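Long-range contact in envelope glycoprotein E (Human herpesvirus 1, PDB 2GIY), which pairs with glycoprotein gI to bind the Fc part of host immunoglobulin G and to drive cell-to-cell spread of the virus in epithelia: residues 23-35 with 131-143. Residues are numbered along the deposited sequence; the frame is centred on the assembly and turned at random.
Sequences FSPGETFSTNVSI and VNLEFRDASPQHS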
loop_
_atom_site.group_PDB
_atom_site.type_symbol
_atom_site.label_atom_id
_atom_site.label_comp_id
_atom_site.label_asym_id
_atom_site.label_seq_id
_atom_site.Cartn_x
_atom_site.Cartn_y
_atom_site.Cartn_z
ATOM N N PHE A 23 24.103 -1.599 -3.607
ATOM C CA PHE A 23 25.245 -0.956 -2.976
ATOM C C PHE A 23 26.559 -1.609 -3.382
ATOM O O PHE A 23 26.588 -2.765 -3.803
ATOM C CB PHE A 23 25.099 -0.995 -1.449
ATOM C CG PHE A 23 25.331 -2.357 -0.838
ATOM C CD1 PHE A 23 26.624 -2.804 -0.565
ATOM C CD2 PHE A 23 24.258 -3.184 -0.528
ATOM C CE1 PHE A 23 26.848 -4.059 0.012
ATOM C CE2 PHE A 23 24.466 -4.443 0.048
ATOM C CZ PHE A 23 25.768 -4.880 0.320
ATOM N N SER A 24 27.643 -0.852 -3.258
ATOM C CA SER A 24 28.976 -1.359 -3.562
ATOM C C SER A 24 29.664 -1.501 -2.211
ATOM O O SER A 24 29.459 -0.678 -1.319
ATOM C CB SER A 24 29.743 -0.372 -4.450
ATOM O OG SER A 24 29.135 -0.264 -5.726
ATOM N N PRO A 25 30.472 -2.556 -2.033
ATOM C CA PRO A 25 31.177 -2.784 -0.767
ATOM C C PRO A 25 31.940 -1.563 -0.252
ATOM O O PRO A 25 32.681 -0.916 -1.000
ATOM C CB PRO A 25 32.110 -3.945 -1.098
ATOM C CG PRO A 25 31.332 -4.709 -2.123
ATOM C CD PRO A 25 30.798 -3.608 -3.012
ATOM N N GLY A 26 31.754 -1.257 1.028
ATOM C CA GLY A 26 32.432 -0.118 1.620
ATOM C C GLY A 26 31.557 1.112 1.764
ATOM O O GLY A 26 31.903 2.042 2.495
ATOM N N GLU A 27 30.424 1.130 1.068
ATOM C CA GLU A 27 29.519 2.268 1.139
ATOM C C GLU A 27 28.717 2.268 2.433
ATOM O O GLU A 27 28.552 1.236 3.084
ATOM C CB GLU A 27 28.540 2.265 -0.040
ATOM C CG GLU A 27 29.181 2.397 -1.408
ATOM C CD GLU A 27 28.157 2.624 -2.506
ATOM O OE1 GLU A 27 27.115 1.937 -2.504
ATOM O OE2 GLU A 27 28.396 3.488 -3.376
ATOM N N THR A 28 28.231 3.444 2.802
ATOM C CA THR A 28 27.403 3.598 3.986
ATOM C C THR A 28 26.099 4.168 3.462
ATOM O O THR A 28 26.096 5.138 2.705
ATOM C CB THR A 28 28.030 4.568 5.006
ATOM O OG1 THR A 28 29.200 3.969 5.570
ATOM C CG2 THR A 28 27.044 4.882 6.125
ATOM N N PHE A 29 24.989 3.546 3.836
ATOM C CA PHE A 29 23.695 4.007 3.371
ATOM C C PHE A 29 22.604 3.614 4.347
ATOM O O PHE A 29 22.840 2.866 5.298
ATOM C CB PHE A 29 23.396 3.417 1.990
ATOM C CG PHE A 29 23.241 1.922 1.987
ATOM C CD1 PHE A 29 22.015 1.334 2.284
ATOM C CD2 PHE A 29 24.325 1.099 1.691
ATOM C CE1 PHE A 29 21.870 -0.053 2.282
ATOM C CE2 PHE A 29 24.193 -0.284 1.686
ATOM C CZ PHE A 29 22.961 -0.863 1.983
ATOM N N SER A 30 21.406 4.117 4.094
ATOM C CA SER A 30 20.259 3.835 4.937
ATOM C C SER A 30 19.046 3.515 4.077
ATOM O O SER A 30 18.972 3.929 2.921
ATOM C CB SER A 30 19.950 5.057 5.809
ATOM O OG SER A 30 18.680 4.946 6.418
ATOM N N THR A 31 18.108 2.758 4.631
ATOM C CA THR A 31 16.889 2.459 3.904
ATOM C C THR A 31 16.104 3.762 3.993
ATOM O O THR A 31 16.454 4.650 4.775
ATOM C CB THR A 31 16.074 1.325 4.566
ATOM O OG1 THR A 31 15.747 1.688 5.915
ATOM C CG2 THR A 31 16.871 0.031 4.566
ATOM N N ASN A 32 15.051 3.881 3.199
ATOM C CA ASN A 32 14.242 5.090 3.203
ATOM C C ASN A 32 12.771 4.711 3.142
ATOM O O ASN A 32 12.073 5.017 2.178
ATOM C CB ASN A 32 14.619 5.970 2.009
ATOM C CG ASN A 32 13.855 7.276 1.984
ATOM O OD1 ASN A 32 13.776 7.982 2.992
ATOM N ND2 ASN A 32 13.295 7.611 0.828
ATOM N N VAL A 33 12.317 4.021 4.182
ATOM C CA VAL A 33 10.935 3.587 4.272
ATOM C C VAL A 33 10.103 4.679 4.931
ATOM O O VAL A 33 10.546 5.313 5.888
ATOM C CB VAL A 33 10.816 2.301 5.121
ATOM C CG1 VAL A 33 9.366 1.845 5.191
ATOM C CG2 VAL A 33 11.695 1.208 4.528
ATOM N N SER A 34 8.907 4.902 4.400
ATOM C CA SER A 34 7.999 5.896 4.953
ATOM C C SER A 34 6.777 5.146 5.456
ATOM O O SER A 34 6.176 4.352 4.727
ATOM C CB SER A 34 7.588 6.906 3.880
ATOM O OG SER A 34 6.763 7.912 4.438
ATOM N N ILE A 35 6.411 5.395 6.706
ATOM C CA ILE A 35 5.268 4.720 7.304
ATOM C C ILE A 35 4.370 5.723 8.012
ATOM O O ILE A 35 4.827 6.477 8.867
ATOM C CB ILE A 35 5.731 3.680 8.341
ATOM C CG1 ILE A 35 6.591 2.612 7.660
ATOM C CG2 ILE A 35 4.521 3.044 9.021
ATOM C CD1 ILE A 35 7.321 1.725 8.635
ATOM N N VAL A 131 12.792 4.097 11.995
ATOM C CA VAL A 131 12.473 2.705 11.694
ATOM C C VAL A 131 13.362 2.213 10.561
ATOM O O VAL A 131 13.318 1.039 10.187
ATOM C CB VAL A 131 10.989 2.526 11.281
ATOM C CG1 VAL A 131 10.087 2.810 12.465
ATOM C CG2 VAL A 131 10.649 3.445 10.124
ATOM N N ASN A 132 14.175 3.112 10.014
ATOM C CA ASN A 132 15.070 2.734 8.928
ATOM C C ASN A 132 16.334 2.057 9.425
ATOM O O ASN A 132 16.777 2.280 10.550
ATOM C CB ASN A 132 15.447 3.955 8.090
ATOM C CG ASN A 132 14.327 4.396 7.183
ATOM O OD1 ASN A 132 13.874 3.634 6.327
ATOM N ND2 ASN A 132 13.869 5.629 7.361
ATOM N N LEU A 133 16.904 1.218 8.570
ATOM C CA LEU A 133 18.130 0.499 8.890
ATOM C C LEU A 133 19.309 1.194 8.233
ATOM O O LEU A 133 19.210 1.651 7.095
ATOM C CB LEU A 133 18.065 -0.934 8.354
ATOM C CG LEU A 133 16.951 -1.850 8.858
ATOM C CD1 LEU A 133 17.036 -3.183 8.117
ATOM C CD2 LEU A 133 17.088 -2.054 10.363
ATOM N N GLU A 134 20.428 1.260 8.946
ATOM C CA GLU A 134 21.626 1.870 8.400
ATOM C C GLU A 134 22.726 0.830 8.282
ATOM O O GLU A 134 22.934 0.030 9.195
ATOM C CB GLU A 134 22.103 3.026 9.281
ATOM C CG GLU A 134 21.406 4.338 8.989
ATOM C CD GLU A 134 22.070 5.511 9.678
ATOM O OE1 GLU A 134 23.317 5.522 9.755
ATOM O OE2 GLU A 134 21.347 6.423 10.129
ATOM N N PHE A 135 23.418 0.846 7.147
ATOM C CA PHE A 135 24.516 -0.077 6.883
ATOM C C PHE A 135 25.815 0.715 6.748
ATOM O O PHE A 135 25.946 1.559 5.859
ATOM C CB PHE A 135 24.257 -0.859 5.590
ATOM C CG PHE A 135 23.022 -1.721 5.635
ATOM C CD1 PHE A 135 21.752 -1.153 5.570
ATOM C CD2 PHE A 135 23.131 -3.106 5.738
ATOM C CE1 PHE A 135 20.609 -1.953 5.606
ATOM C CE2 PHE A 135 21.992 -3.913 5.774
ATOM C CZ PHE A 135 20.730 -3.333 5.708
ATOM N N ARG A 136 26.764 0.447 7.638
ATOM C CA ARG A 136 28.057 1.130 7.627
ATOM C C ARG A 136 29.115 0.194 7.052
ATOM O O ARG A 136 29.169 -0.980 7.418
ATOM C CB ARG A 136 28.462 1.539 9.052
ATOM C CG ARG A 136 27.696 2.726 9.640
ATOM C CD ARG A 136 26.218 2.423 9.868
ATOM N NE ARG A 136 25.518 3.577 10.440
ATOM C CZ ARG A 136 25.642 3.984 11.700
ATOM N NH1 ARG A 136 26.436 3.329 12.538
ATOM N NH2 ARG A 136 24.983 5.057 12.122
ATOM N N ASP A 137 29.951 0.719 6.161
ATOM C CA ASP A 137 30.997 -0.074 5.521
ATOM C C ASP A 137 30.389 -1.390 5.036
ATOM O O ASP A 137 30.923 -2.472 5.284
ATOM C CB ASP A 137 32.137 -0.339 6.510
ATOM C CG ASP A 137 33.396 -0.849 5.829
ATOM O OD1 ASP A 137 33.544 -0.627 4.610
ATOM O OD2 ASP A 137 34.243 -1.457 6.514
ATOM N N ALA A 138 29.260 -1.266 4.344
ATOM C CA ALA A 138 28.516 -2.405 3.818
ATOM C C ALA A 138 29.402 -3.417 3.100
ATOM O O ALA A 138 30.344 -3.051 2.399
ATOM C CB ALA A 138 27.420 -1.910 2.875
ATOM N N SER A 139 29.099 -4.697 3.291
ATOM C CA SER A 139 29.862 -5.759 2.648
ATOM C C SER A 139 28.887 -6.788 2.093
ATOM O O SER A 139 27.691 -6.732 2.373
ATOM C CB SER A 139 30.821 -6.423 3.647
ATOM O OG SER A 139 30.142 -7.344 4.490
ATOM N N PRO A 140 29.381 -7.734 1.283
ATOM C CA PRO A 140 28.499 -8.756 0.711
ATOM C C PRO A 140 27.672 -9.526 1.744
ATOM O O PRO A 140 26.625 -10.084 1.412
ATOM C CB PRO A 140 29.470 -9.654 -0.049
ATOM C CG PRO A 140 30.512 -8.681 -0.515
ATOM C CD PRO A 140 30.741 -7.839 0.721
ATOM N N GLN A 141 28.132 -9.544 2.996
ATOM C CA GLN A 141 27.424 -10.258 4.063
ATOM C C GLN A 141 26.039 -9.653 4.319
ATOM O O GLN A 141 25.147 -10.321 4.844
ATOM C CB GLN A 141 28.235 -10.207 5.367
ATOM C CG GLN A 141 27.982 -8.933 6.184
ATOM C CD GLN A 141 29.042 -8.651 7.233
ATOM O OE1 GLN A 141 30.166 -8.267 6.909
ATOM N NE2 GLN A 141 28.686 -8.837 8.500
ATOM N N HIS A 142 25.867 -8.386 3.952
ATOM C CA HIS A 142 24.597 -7.688 4.166
ATOM C C HIS A 142 23.564 -7.895 3.061
ATOM O O HIS A 142 22.402 -7.532 3.224
ATOM C CB HIS A 142 24.851 -6.185 4.325
ATOM C CG HIS A 142 25.683 -5.837 5.517
ATOM N ND1 HIS A 142 26.833 -5.081 5.429
ATOM C CD2 HIS A 142 25.528 -6.134 6.829
ATOM C CE1 HIS A 142 27.349 -4.927 6.635
ATOM N NE2 HIS A 142 26.577 -5.556 7.502
ATOM N N SER A 143 23.983 -8.477 1.942
ATOM C CA SER A 143 23.079 -8.693 0.821
ATOM C C SER A 143 21.972 -9.692 1.137
ATOM O O SER A 143 22.218 -10.735 1.744
ATOM C CB SER A 143 23.871 -9.166 -0.400
ATOM O OG SER A 143 24.840 -8.189 -0.772
HETATM O O HOH W 1 12.807 7.399 5.494
#
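Phe29 and Phe135 lay their rings almost parallel (planes at 16°) but slid apart, with 4.9 Å between centroids; the rings barely overlap, and Phe135 CB lies over the face of Phe29, offset toward the rim. The nearest ring carbons, Phe29 CE1 and Phe135 CD1, are 3.5 Å apart. With CG set between its backbone N and carbonyl carbon (chi1 65°), Phe29 also brings CE2 to the methyl of Ala138. Phe23 CE1 comes obliquely to Ala138 CB (3.6 Å), while Ser139 O lies at the edge of the Phe23 ring. Ile164 of strand 155-165 packs on Phe29, so the pair Phe29-Phe135 lies against the larger sheet of the Ig V-type fold, in the Fc-binding region of this C-terminal domain of the ectodomain.

Phe29 and Phe135 form an antiparallel hydrogen-bonded pair joining edge strand 29-30 to strand 133-135; Phe135 N donates to Phe29 O at 173°. Beyond this pair, Ala138 N reaches Glu27 O, and Ala138 O takes Gly26 N (2.7 Å) from the type II turn spanning Ser24 to Glu27. Toward the other end Thr31 N still donates to Leu133 O; beyond it the side chain of Asn132 takes over, its OD1 receiving Val33 N in the amide plane, on a lone pair (2.7 Å), and Thr31 OG1 from a tilted direction (2.7 Å). Thr31 OG1 in turn accepts Leu133 N, which fixes the hydroxyl between backbone and amide. Asn132 ND2 donates to a water that bridges to Asn32 OD1 and Val33 O.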